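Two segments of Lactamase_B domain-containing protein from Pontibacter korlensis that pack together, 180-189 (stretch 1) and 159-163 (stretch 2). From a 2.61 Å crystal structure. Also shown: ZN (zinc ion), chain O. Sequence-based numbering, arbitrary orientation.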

ATOM      1  N   SER B 180      -1.662  28.255   0.101  1.00 51.80           N
ATOM      2  CA  SER B 180      -1.438  27.690   1.427  1.00 49.19           C
ATOM      3  C   SER B 180      -1.024  26.231   1.396  1.00 46.07           C
ATOM      4  O   SER B 180      -0.266  25.799   2.268  1.00 37.59           O
ATOM      5  CB  SER B 180      -2.691  27.849   2.293  1.00 56.46           C
ATOM      6  OG  SER B 180      -2.483  27.324   3.599  1.00 61.08           O
ATOM      7  N   TRP B 181      -1.522  25.467   0.420  1.00 49.53           N
ATOM      8  CA  TRP B 181      -1.220  24.038   0.277  1.00 33.20           C
ATOM      9  C   TRP B 181       0.248  23.689   0.515  1.00 35.90           C
ATOM     10  O   TRP B 181       0.512  22.756   1.282  1.00 36.88           O
ATOM     11  CB  TRP B 181      -1.643  23.614  -1.135  1.00 32.57           C
ATOM     12  CG  TRP B 181      -2.090  22.191  -1.264  1.00 33.24           C
ATOM     13  CD1 TRP B 181      -1.697  21.123  -0.506  1.00 27.24           C
ATOM     14  CD2 TRP B 181      -3.027  21.688  -2.212  1.00 29.73           C
ATOM     15  NE1 TRP B 181      -2.333  19.995  -0.926  1.00 28.21           N
ATOM     16  CE2 TRP B 181      -3.154  20.313  -1.977  1.00 36.97           C
ATOM     17  CE3 TRP B 181      -3.776  22.272  -3.241  1.00 32.11           C
ATOM     18  CZ2 TRP B 181      -4.012  19.504  -2.730  1.00 36.45           C
ATOM     19  CZ3 TRP B 181      -4.616  21.483  -3.977  1.00 34.98           C
ATOM     20  CH2 TRP B 181      -4.735  20.108  -3.720  1.00 35.54           C
ATOM     21  N   PRO B 182       1.221  24.415  -0.056  1.00 45.85           N
ATOM     22  CA  PRO B 182       2.639  24.068   0.180  1.00 41.09           C
ATOM     23  C   PRO B 182       3.059  24.119   1.638  1.00 44.27           C
ATOM     24  O   PRO B 182       3.821  23.258   2.090  1.00 49.43           O
ATOM     25  CB  PRO B 182       3.387  25.128  -0.637  1.00 39.23           C
ATOM     26  CG  PRO B 182       2.395  25.637  -1.610  1.00 39.82           C
ATOM     27  CD  PRO B 182       1.067  25.561  -0.975  1.00 38.16           C
ATOM     28  N   LEU B 183       2.613  25.124   2.385  1.00 45.39           N
ATOM     29  CA  LEU B 183       2.962  25.197   3.795  1.00 44.49           C
ATOM     30  C   LEU B 183       2.218  24.135   4.607  1.00 36.74           C
ATOM     31  O   LEU B 183       2.742  23.633   5.606  1.00 38.69           O
ATOM     32  CB  LEU B 183       2.682  26.618   4.304  1.00 52.30           C
ATOM     33  CG  LEU B 183       3.348  27.668   3.397  1.00 52.64           C
ATOM     34  CD1 LEU B 183       3.044  29.088   3.813  1.00 53.35           C
ATOM     35  CD2 LEU B 183       4.863  27.436   3.320  1.00 48.28           C
ATOM     36  N   ALA B 184       1.014  23.759   4.190  1.00 33.34           N
ATOM     37  CA  ALA B 184       0.319  22.690   4.897  1.00 36.39           C
ATOM     38  C   ALA B 184       1.075  21.374   4.769  1.00 37.15           C
ATOM     39  O   ALA B 184       1.191  20.622   5.745  1.00 27.19           O
ATOM     40  CB  ALA B 184      -1.112  22.554   4.378  1.00 40.33           C
ATOM     41  N   ILE B 185       1.604  21.076   3.572  1.00 39.87           N
ATOM     42  CA  ILE B 185       2.383  19.855   3.403  1.00 35.91           C
ATOM     43  C   ILE B 185       3.600  19.875   4.319  1.00 38.75           C
ATOM     44  O   ILE B 185       3.873  18.906   5.045  1.00 39.49           O
ATOM     45  CB  ILE B 185       2.796  19.676   1.928  1.00 34.66           C
ATOM     46  CG1 ILE B 185       1.575  19.358   1.084  1.00 24.97           C
ATOM     47  CG2 ILE B 185       3.896  18.570   1.801  1.00 30.05           C
ATOM     48  CD1 ILE B 185       0.715  18.297   1.735  1.00 26.16           C
ATOM     49  N   GLN B 186       4.312  21.005   4.344  1.00 36.14           N
ATOM     50  CA  GLN B 186       5.515  21.110   5.156  1.00 33.71           C
ATOM     51  C   GLN B 186       5.197  21.026   6.639  1.00 39.14           C
ATOM     52  O   GLN B 186       6.005  20.523   7.420  1.00 47.74           O
ATOM     53  CB  GLN B 186       6.232  22.404   4.808  1.00 37.76           C
ATOM     54  CG  GLN B 186       6.547  22.462   3.333  1.00 38.06           C
ATOM     55  CD  GLN B 186       7.192  23.755   2.899  1.00 44.70           C
ATOM     56  OE1 GLN B 186       6.592  24.819   2.977  1.00 56.13           O
ATOM     57  NE2 GLN B 186       8.430  23.670   2.453  1.00 45.26           N
ATOM     58  N   ARG B 187       4.019  21.479   7.046  1.00 39.17           N
ATOM     59  CA  ARG B 187       3.601  21.230   8.412  1.00 36.21           C
ATOM     60  C   ARG B 187       3.477  19.727   8.653  1.00 38.63           C
ATOM     61  O   ARG B 187       4.043  19.191   9.618  1.00 40.60           O
ATOM     62  CB  ARG B 187       2.282  21.954   8.675  1.00 33.32           C
ATOM     63  CG  ARG B 187       2.423  23.341   9.257  1.00 44.68           C
ATOM     64  CD  ARG B 187       1.175  24.213   9.046  1.00 50.02           C
ATOM     65  NE  ARG B 187       1.490  25.651   9.060  1.00 56.84           N
ATOM     66  CZ  ARG B 187       1.079  26.564   8.162  1.00 58.82           C
ATOM     67  NH1 ARG B 187       0.304  26.250   7.125  1.00 51.05           N
ATOM     68  NH2 ARG B 187       1.456  27.824   8.306  1.00 67.25           N
ATOM     69  N   LEU B 188       2.861  19.003   7.719  1.00 27.20           N
ATOM     70  CA  LEU B 188       2.780  17.558   7.887  1.00 24.99           C
ATOM     71  C   LEU B 188       4.169  16.933   7.962  1.00 26.14           C
ATOM     72  O   LEU B 188       4.437  16.089   8.832  1.00 26.24           O
ATOM     73  CB  LEU B 188       1.995  16.957   6.736  1.00 25.21           C
ATOM     74  CG  LEU B 188       0.535  17.369   6.646  1.00 26.34           C
ATOM     75  CD1 LEU B 188      -0.110  16.575   5.525  1.00 25.24           C
ATOM     76  CD2 LEU B 188      -0.155  17.127   7.960  1.00 26.95           C
ATOM     77  N   GLN B 189       5.079  17.341   7.071  1.00 27.61           N
ATOM     78  CA  GLN B 189       6.422  16.778   7.118  1.00 29.58           C
ATOM     79  C   GLN B 189       7.113  17.086   8.434  1.00 39.13           C
ATOM     80  O   GLN B 189       7.907  16.274   8.910  1.00 49.52           O
ATOM     81  CB  GLN B 189       7.279  17.288   5.979  1.00 31.55           C
ATOM     82  CG  GLN B 189       6.887  16.826   4.614  1.00 29.64           C
ATOM     83  CD  GLN B 189       7.690  17.571   3.597  1.00 36.74           C
ATOM     84  OE1 GLN B 189       7.930  18.770   3.785  1.00 41.58           O
ATOM     85  NE2 GLN B 189       8.147  16.887   2.524  1.00 32.66           N
TER
HETATM   86 ZN    ZN O 303     -11.125  14.336  -3.140  1.00 58.41          ZN
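Stretch 2, residues 159-163: GCLVK

What shape does stretch 2 bring to the helix? Stretch 1 is helical from about Trp 181 through Gln 189; stretch 2 is neither helix nor strand where it meets it but a type I beta turn from Gly 159 to Val 162, closed by a weak hydrogen bond from Val 162 N to Gly 159 O at 3.4 Å. Gly 159 enters with phi at 53°, a value that favours glycine, and after Leu 161 the chain opens into the extended conformation of Val 162 and Lys 163. Because the turn has no long axis, the packing is best described by register: the CA of Leu 161 lies 7.6 Å from the CA of Trp 181, and the CA of Val 162 lies 7.7 Å from the CA of Ile 185. One step along the turn thus answers to about one turn of the helix, and in the same sense, although the stretch as a whole, from Gly 159 to Lys 163, runs across it.

Which bump fills which hollow? Leu 161 is the bump. Its CA-to-CB bond points sideways, but with chi1 t and chi2 p its end comes nearer to the helix and settles among Trp 181, Ala 184, Ile 185 and Leu 188, residues spaced three and four apart and so gathered on one side of the helix. The small methyl of Ala 184 points toward the turn and makes a shallow floor, its CB 4.4 Å from both CD1 and CD2 of Leu 161. Leu 161 CD1 also lies 3.6 Å from CD1 of Trp 181, Leu 161 CD2 reaches CD1 of Leu 188 at 4.1 Å, and Leu 161 CG stands 4.3 Å from CD1 of Ile 185.

What fixes the backbone of the turn against this pocket? The indole of Trp 181 does so through its edge: NE1 donates a hydrogen bond to Leu 161 O, with 2.7 Å between the two atoms and a nearly straight N-H...O angle of 166°. The carbonyl oxygen lies near the ring plane. Ile 185 CD1 packs 3.7 Å from the same Leu 161 O, and Trp 181 CZ2 comes within 3.6 Å of Cys 160 O, so the tryptophan spans two successive carbonyls of the turn.

How does the contact finish on its flanks? Val 162 directs its CA-to-CB bond away from the helix, yet its CG2 still lies 4.3 Å from CD1 of Leu 188, which therefore touches both Leu 161 and Val 162. Cys 160 SG binds the zinc ion ZN at 2.4 Å, beside a water and ligands from elsewhere in the structure.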

ATOM      1  N   GLY B 159      -6.027  12.410   3.228  1.00 26.86           N
ATOM      2  CA  GLY B 159      -7.182  12.767   2.420  1.00 28.45           C
ATOM      3  C   GLY B 159      -6.786  13.419   1.116  1.00 32.40           C
ATOM      4  O   GLY B 159      -5.722  13.124   0.551  1.00 34.39           O
ATOM      5  N   CYS B 160      -7.604  14.361   0.653  1.00 28.63           N
ATOM      6  CA  CYS B 160      -7.295  14.983  -0.622  1.00 30.13           C
ATOM      7  C   CYS B 160      -6.218  16.062  -0.491  1.00 33.49           C
ATOM      8  O   CYS B 160      -5.786  16.607  -1.514  1.00 32.61           O
ATOM      9  CB  CYS B 160      -8.577  15.577  -1.238  1.00 33.20           C
ATOM     10  SG  CYS B 160     -10.059  14.528  -1.051  1.00 45.48           S
ATOM     11  N   LEU B 161      -5.694  16.288   0.726  1.00 29.72           N
ATOM     12  CA  LEU B 161      -4.558  17.191   0.915  1.00 36.44           C
ATOM     13  C   LEU B 161      -3.265  16.626   0.324  1.00 42.58           C
ATOM     14  O   LEU B 161      -2.376  17.389  -0.078  1.00 44.27           O
ATOM     15  CB  LEU B 161      -4.373  17.473   2.407  1.00 35.39           C
ATOM     16  CG  LEU B 161      -3.429  18.611   2.841  1.00 44.29           C
ATOM     17  CD1 LEU B 161      -3.792  19.943   2.158  1.00 29.72           C
ATOM     18  CD2 LEU B 161      -3.429  18.768   4.370  1.00 40.66           C
ATOM     19  N   VAL B 162      -3.142  15.299   0.271  1.00 44.76           N
ATOM     20  CA  VAL B 162      -1.959  14.608  -0.237  1.00 37.55           C
ATOM     21  C   VAL B 162      -2.309  13.936  -1.553  1.00 29.64           C
ATOM     22  O   VAL B 162      -3.387  13.348  -1.687  1.00 35.56           O
ATOM     23  CB  VAL B 162      -1.452  13.562   0.774  1.00 40.66           C
ATOM     24  CG1 VAL B 162      -0.145  12.931   0.261  1.00 43.04           C
ATOM     25  CG2 VAL B 162      -1.269  14.194   2.164  1.00 41.87           C
ATOM     26  N   LYS B 163      -1.388  13.970  -2.501  1.00 29.35           N
ATOM     27  CA  LYS B 163      -1.582  13.279  -3.768  1.00 28.57           C
ATOM     28  C   LYS B 163      -0.694  12.039  -3.822  1.00 30.27           C
ATOM     29  O   LYS B 163       0.325  11.947  -3.128  1.00 24.72           O
ATOM     30  CB  LYS B 163      -1.286  14.219  -4.944  1.00 33.62           C
ATOM     31  CG  LYS B 163      -2.318  15.325  -5.112  1.00 42.83           C
ATOM     32  CD  LYS B 163      -2.908  15.367  -6.522  1.00 62.55           C
ATOM     33  CE  LYS B 163      -4.126  14.474  -6.654  1.00 69.73           C
ATOM     34  NZ  LYS B 163      -5.220  14.983  -5.789  1.00 66.92           N
TER
HETATM   35  O   HOH W   1      -9.825  15.447  -4.693  1.00 24.48           O